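Local coordinates for protein YohF (Salmonella typhimurium, PDB 6WON) that probably works as an oxidoreductase of the short-chain dehydrogenase/reductase family, and is described as an acetoin dehydrogenase, at residues M93-M101 and P148-T156. Residues are numbered along the deposited sequence; the frame is centred on the assembly and turned at random.
Sequences MTKSAFIDM and PLPQASAYT
M93 lays its CG over the middle of one face of the Y155 ring, 3.5 Å from the ring centroid and almost on the ring normal, a CH-pi contact. CG stands anti to the backbone N (chi1 -179°), which puts it over the ring centre; from there the chain climbs away from the face, and the bend at chi2 (-90°) sets SD tip to tip with CD2 of L149. SD stays above the same ring face, at a longer Met-aromatic distance. Next along, the backbones meet directly: S96 N donates to Q151 O over 2.6 Å, nearly straight at 175°. That carbonyl belongs to the type II turn L149-A152, which leads into helix 153-173 with A152 as its N-cap residue. T156 ties the turn to the first helical residues, its OG1 accepting from L149 N and donating to A152 O. Waters bridge the loop backbone to backbone N-H groups of the first turn: one joins T94 O to Y155 N, another S96 O to A154 N. A third links K95 NZ to P150 O. Further on, SD of M101 rests 3.6 Å from CB of A154. E172 and Q122 of a second subunit bond to the F98 backbone. S96 OG turns to Q105 of helix 103-131, whose W106 and I109 also touch A154. The contact thus joins the loop between strand 85-88 and helix 103-131 of this Rossmann-type fold to the start of helix 153-173.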
# COMPACT_ATOMS: atom_id res chain seq x y z
N MET B 93 4.77 -23.51 -1.13
CA MET B 93 3.80 -22.91 -2.03
C MET B 93 3.13 -23.96 -2.92
O MET B 93 3.77 -24.94 -3.33
CB MET B 93 4.50 -21.85 -2.88
CG MET B 93 3.59 -21.12 -3.84
SD MET B 93 3.52 -21.97 -5.43
CE MET B 93 5.25 -21.92 -5.91
N THR B 94 1.83 -23.75 -3.21
CA THR B 94 1.04 -24.59 -4.11
C THR B 94 0.43 -23.78 -5.24
O THR B 94 -0.01 -22.64 -5.04
CB THR B 94 -0.09 -25.36 -3.36
OG1 THR B 94 0.49 -26.15 -2.31
CG2 THR B 94 -0.80 -26.33 -4.28
N LYS B 95 0.44 -24.37 -6.44
CA LYS B 95 -0.05 -23.73 -7.65
C LYS B 95 -1.24 -24.49 -8.20
O LYS B 95 -1.31 -25.71 -8.10
CB LYS B 95 1.05 -23.63 -8.72
CG LYS B 95 1.99 -22.46 -8.50
CD LYS B 95 2.92 -22.21 -9.67
CE LYS B 95 3.89 -21.08 -9.33
NZ LYS B 95 4.86 -20.81 -10.42
N SER B 96 -2.15 -23.73 -8.81
CA SER B 96 -3.41 -24.25 -9.34
C SER B 96 -4.16 -23.12 -10.05
O SER B 96 -4.41 -22.07 -9.45
CB SER B 96 -4.26 -24.81 -8.20
OG SER B 96 -5.19 -25.77 -8.66
N ALA B 97 -4.50 -23.32 -11.32
CA ALA B 97 -5.20 -22.27 -12.06
C ALA B 97 -6.53 -21.94 -11.39
O ALA B 97 -7.26 -22.84 -10.97
CB ALA B 97 -5.42 -22.69 -13.51
N PHE B 98 -6.83 -20.65 -11.27
CA PHE B 98 -8.02 -20.22 -10.53
C PHE B 98 -9.29 -20.85 -11.08
O PHE B 98 -10.14 -21.32 -10.32
CB PHE B 98 -8.15 -18.70 -10.56
CG PHE B 98 -9.57 -18.22 -10.33
CD1 PHE B 98 -10.09 -18.18 -9.05
CD2 PHE B 98 -10.38 -17.86 -11.40
CE1 PHE B 98 -11.39 -17.77 -8.83
CE2 PHE B 98 -11.68 -17.43 -11.19
CZ PHE B 98 -12.19 -17.39 -9.90
N ILE B 99 -9.44 -20.84 -12.41
CA ILE B 99 -10.72 -21.20 -13.02
C ILE B 99 -11.11 -22.64 -12.71
O ILE B 99 -12.30 -22.97 -12.70
CB ILE B 99 -10.67 -20.95 -14.55
CG1 ILE B 99 -12.09 -20.94 -15.13
CG2 ILE B 99 -9.78 -21.98 -15.26
CD1 ILE B 99 -12.99 -19.86 -14.50
N ASP B 100 -10.12 -23.50 -12.42
CA ASP B 100 -10.33 -24.94 -12.29
C ASP B 100 -10.06 -25.48 -10.90
O ASP B 100 -10.31 -26.67 -10.66
CB ASP B 100 -9.42 -25.70 -13.27
CG ASP B 100 -9.97 -25.72 -14.67
OD1 ASP B 100 -11.20 -25.52 -14.81
OD2 ASP B 100 -9.17 -25.94 -15.61
N MET B 101 -9.55 -24.68 -9.99
CA MET B 101 -9.09 -25.17 -8.70
C MET B 101 -10.21 -25.88 -7.95
O MET B 101 -11.26 -25.26 -7.70
CB MET B 101 -8.54 -24.01 -7.87
CG MET B 101 -7.88 -24.47 -6.59
SD MET B 101 -7.22 -23.12 -5.59
CE MET B 101 -7.61 -21.70 -6.60
N PRO B 148 0.05 -10.50 -6.49
CA PRO B 148 -0.38 -11.87 -6.79
C PRO B 148 0.74 -12.71 -7.38
O PRO B 148 1.65 -12.21 -8.03
CB PRO B 148 -1.51 -11.67 -7.81
CG PRO B 148 -1.14 -10.37 -8.51
CD PRO B 148 -0.53 -9.51 -7.43
N LEU B 149 0.66 -14.02 -7.11
CA LEU B 149 1.52 -14.98 -7.77
C LEU B 149 0.70 -15.71 -8.82
O LEU B 149 -0.26 -16.41 -8.46
CB LEU B 149 2.10 -15.98 -6.76
CG LEU B 149 2.91 -17.17 -7.29
CD1 LEU B 149 4.17 -16.73 -8.05
CD2 LEU B 149 3.30 -18.10 -6.15
N PRO B 150 1.02 -15.57 -10.11
CA PRO B 150 0.19 -16.21 -11.14
C PRO B 150 0.09 -17.71 -10.92
O PRO B 150 1.06 -18.36 -10.50
CB PRO B 150 0.90 -15.85 -12.45
CG PRO B 150 2.21 -15.23 -12.07
CD PRO B 150 2.08 -14.72 -10.67
N GLN B 151 -1.10 -18.25 -11.17
CA GLN B 151 -1.47 -19.65 -10.98
C GLN B 151 -1.52 -20.06 -9.51
O GLN B 151 -1.60 -21.25 -9.22
CB GLN B 151 -0.52 -20.62 -11.71
CG GLN B 151 -0.38 -20.35 -13.18
CD GLN B 151 -1.70 -20.45 -13.89
OE1 GLN B 151 -2.23 -21.55 -14.09
NE2 GLN B 151 -2.25 -19.30 -14.28
N ALA B 152 -1.47 -19.11 -8.59
CA ALA B 152 -1.44 -19.43 -7.17
C ALA B 152 -2.39 -18.52 -6.41
O ALA B 152 -2.02 -17.86 -5.43
CB ALA B 152 -0.02 -19.34 -6.62
N SER B 153 -3.65 -18.48 -6.86
CA SER B 153 -4.63 -17.58 -6.25
C SER B 153 -4.92 -17.97 -4.81
O SER B 153 -5.08 -17.11 -3.94
CB SER B 153 -5.92 -17.56 -7.06
OG SER B 153 -6.47 -18.86 -7.17
N ALA B 154 -5.04 -19.27 -4.53
CA ALA B 154 -5.28 -19.69 -3.15
C ALA B 154 -4.13 -19.26 -2.26
O ALA B 154 -4.33 -18.70 -1.18
CB ALA B 154 -5.48 -21.21 -3.09
N TYR B 155 -2.90 -19.52 -2.70
CA TYR B 155 -1.73 -19.14 -1.91
C TYR B 155 -1.69 -17.63 -1.69
O TYR B 155 -1.44 -17.17 -0.57
CB TYR B 155 -0.48 -19.65 -2.63
CG TYR B 155 0.85 -19.20 -2.11
CD1 TYR B 155 1.46 -19.84 -1.05
CD2 TYR B 155 1.51 -18.14 -2.72
CE1 TYR B 155 2.69 -19.43 -0.59
CE2 TYR B 155 2.73 -17.72 -2.27
CZ TYR B 155 3.32 -18.36 -1.21
OH TYR B 155 4.55 -17.91 -0.79
N THR B 156 -1.97 -16.85 -2.73
CA THR B 156 -1.98 -15.39 -2.59
C THR B 156 -3.04 -14.95 -1.59
O THR B 156 -2.78 -14.11 -0.72
CB THR B 156 -2.24 -14.75 -3.95
OG1 THR B 156 -1.20 -15.11 -4.86
CG2 THR B 156 -2.35 -13.22 -3.81
O HOH W 1 -2.43 -21.37 -4.89
O HOH W 2 3.70 -18.46 -11.04
O HOH W 3 -4.80 -19.69 -9.16
O HOH W 4 -4.42 -21.80 -6.54